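PDB 2X4H: iron dependent repressor from Sulfolobus solfataricus, which probably acts as a metal-responsive transcription factor of the DtxR/MntR family that binds DNA and transition metal ions and forms dimers. Local coordinates for residues C[84-89]-C[133-138]. Numbering follows the deposited sequence.
Sequences AHRVIE and HGLEIP. With ZN (zinc ion), chain M; ZN (zinc ion), chain N.
H133, in the loop that follows helix 115-124, reaches across to helix 72-94 through a zinc ion. ND1 of H133 binds this metal at 2.2 Å, and OE1 of E89 holds the same ion at 1.9 Å. The two side chains cross at about a right angle, with carboxylate and ring planes 44° apart. Glutamate suits this helix position because its carboxylate has two arms: OE2 of E89 holds the second zinc at 2.1 Å, beside NE2 of H85, so E89 bridges a pair of metals. H85, one helical turn earlier with CG anti to the backbone N (chi1 172°), lays its ring against E89 CG. One water links both ions, C103 completes the H85 site, and C131 joins H133 at the other. The result is a two-zinc site, bridged by carboxylate and water, in the metal binding and dimerisation region of this DtxR/MntR-family protein. G134 has a positive phi, which glycine adopts easily. L135 then sets CB squarely over the centre of one face of the R86 guanidinium, 3.4 Å from CZ, while CD1 lies near NH2. The extended R86 chain, straight from CG to NE, carries the flat group out to the loop, where NH1 donates to the backbone oxygen of E136 at 2.5 Å. This bond is short and somewhat bent (N-H...O 149°); the acceptor lies in the guanidinium plane and offers a lone pair. An alanine in place of R86 would remove this bond and the flat group that L135 packs on, and would probably loosen the loop beside the metals. I137 is buried, and the end of its branched apolar chain comes near the helix: CG1 lies 3.7 Å from R86 CB, and CG2 meets V87 CG2. The chemistry thus implies a loop fastened by metal at one end and by arginine and apolar packing farther on, with E89's negative charge probably shared between two cations.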
loop_
_atom_site.group_PDB
_atom_site.type_symbol
_atom_site.label_atom_id
_atom_site.label_comp_id
_atom_site.label_asym_id
_atom_site.label_seq_id
_atom_site.Cartn_x
_atom_site.Cartn_y
_atom_site.Cartn_z
ATOM N N ALA C 84 7.797 20.988 -4.398
ATOM C CA ALA C 84 6.847 21.413 -3.358
ATOM C C ALA C 84 7.559 21.951 -2.116
ATOM O O ALA C 84 7.185 23.002 -1.612
ATOM C CB ALA C 84 5.865 20.268 -2.973
ATOM N N HIS C 85 8.585 21.245 -1.654
ATOM C CA HIS C 85 9.336 21.635 -0.474
ATOM C C HIS C 85 9.942 23.031 -0.682
ATOM O O HIS C 85 9.760 23.942 0.134
ATOM C CB HIS C 85 10.436 20.586 -0.138
ATOM C CG HIS C 85 11.378 21.023 0.946
ATOM N ND1 HIS C 85 11.017 21.063 2.280
ATOM C CD2 HIS C 85 12.641 21.523 0.879
ATOM C CE1 HIS C 85 12.033 21.532 2.988
ATOM N NE2 HIS C 85 13.018 21.849 2.158
ATOM N N ARG C 86 10.598 23.213 -1.818
ATOM C CA ARG C 86 11.394 24.398 -2.076
ATOM C C ARG C 86 10.558 25.627 -2.490
ATOM O O ARG C 86 10.872 26.766 -2.099
ATOM C CB ARG C 86 12.464 24.027 -3.114
ATOM C CG ARG C 86 13.498 23.077 -2.541
ATOM C CD ARG C 86 14.538 22.575 -3.537
ATOM N NE ARG C 86 15.430 21.635 -2.862
ATOM C CZ ARG C 86 16.351 20.867 -3.441
ATOM N NH1 ARG C 86 16.536 20.849 -4.748
ATOM N NH2 ARG C 86 17.066 20.051 -2.692
ATOM N N VAL C 87 9.488 25.414 -3.252
ATOM C CA VAL C 87 8.550 26.494 -3.527
ATOM C C VAL C 87 7.895 26.995 -2.230
ATOM O O VAL C 87 7.820 28.202 -2.002
ATOM C CB VAL C 87 7.496 26.069 -4.560
ATOM C CG1 VAL C 87 6.376 27.101 -4.654
ATOM C CG2 VAL C 87 8.168 25.823 -5.930
ATOM N N ILE C 88 7.438 26.088 -1.369
ATOM C CA ILE C 88 6.903 26.495 -0.068
ATOM C C ILE C 88 7.950 27.267 0.741
ATOM O O ILE C 88 7.635 28.311 1.299
ATOM C CB ILE C 88 6.358 25.300 0.735
ATOM C CG1 ILE C 88 4.964 24.919 0.231
ATOM C CG2 ILE C 88 6.224 25.661 2.224
ATOM C CD1 ILE C 88 4.549 23.538 0.618
ATOM N N GLU C 89 9.197 26.800 0.766
ATOM C CA GLU C 89 10.232 27.507 1.503
ATOM C C GLU C 89 10.327 28.967 1.099
ATOM O O GLU C 89 10.493 29.829 1.951
ATOM C CB GLU C 89 11.616 26.907 1.277
ATOM C CG GLU C 89 11.837 25.604 1.923
ATOM C CD GLU C 89 13.309 25.247 2.053
ATOM O OE1 GLU C 89 14.126 25.596 1.148
ATOM O OE2 GLU C 89 13.629 24.561 3.057
ATOM N N HIS C 133 18.310 27.765 0.424
ATOM C CA HIS C 133 19.550 27.030 0.724
ATOM C C HIS C 133 20.413 26.882 -0.531
ATOM O O HIS C 133 21.479 26.289 -0.469
ATOM C CB HIS C 133 19.228 25.650 1.366
ATOM C CG HIS C 133 18.342 25.777 2.560
ATOM N ND1 HIS C 133 16.967 25.750 2.466
ATOM C CD2 HIS C 133 18.627 26.059 3.854
ATOM C CE1 HIS C 133 16.444 26.003 3.651
ATOM N NE2 HIS C 133 17.430 26.176 4.514
ATOM N N GLY C 134 19.956 27.413 -1.666
ATOM C CA GLY C 134 20.717 27.353 -2.914
ATOM C C GLY C 134 20.632 26.015 -3.637
ATOM O O GLY C 134 21.570 25.627 -4.349
ATOM N N LEU C 135 19.525 25.299 -3.465
ATOM C CA LEU C 135 19.337 24.030 -4.155
ATOM C C LEU C 135 18.244 24.172 -5.213
ATOM O O LEU C 135 17.310 24.948 -5.035
ATOM C CB LEU C 135 19.027 22.936 -3.147
ATOM C CG LEU C 135 20.027 22.741 -1.982
ATOM C CD1 LEU C 135 19.402 21.852 -0.875
ATOM C CD2 LEU C 135 21.400 22.197 -2.437
ATOM N N GLU C 136 18.383 23.436 -6.317
ATOM C CA GLU C 136 17.560 23.595 -7.531
ATOM C C GLU C 136 16.113 23.228 -7.367
ATOM O O GLU C 136 15.784 22.236 -6.731
ATOM C CB GLU C 136 18.089 22.738 -8.677
ATOM C CG GLU C 136 18.787 23.504 -9.741
ATOM C CD GLU C 136 19.533 22.615 -10.707
ATOM O OE1 GLU C 136 18.955 21.603 -11.158
ATOM O OE2 GLU C 136 20.705 22.928 -11.005
ATOM N N ILE C 137 15.249 23.991 -8.015
ATOM C CA ILE C 137 13.833 23.730 -7.991
ATOM C C ILE C 137 13.454 23.144 -9.333
ATOM O O ILE C 137 13.595 23.790 -10.322
ATOM C CB ILE C 137 13.058 25.033 -7.710
ATOM C CG1 ILE C 137 13.387 25.538 -6.311
ATOM C CG2 ILE C 137 11.552 24.835 -7.872
ATOM C CD1 ILE C 137 12.697 26.899 -5.928
ATOM N N PRO C 138 12.991 21.892 -9.378
ATOM C CA PRO C 138 12.522 21.366 -10.674
ATOM C C PRO C 138 11.392 22.218 -11.278
ATOM O O PRO C 138 10.730 22.980 -10.544
ATOM C CB PRO C 138 12.005 19.980 -10.306
ATOM C CG PRO C 138 12.833 19.572 -9.141
ATOM C CD PRO C 138 13.046 20.838 -8.349
HETATM ZN ZN ZN M . 14.562 22.697 2.942
HETATM ZN ZN ZN N . 15.823 24.791 0.911
HETATM O O HOH W 1 15.725 22.319 1.088
#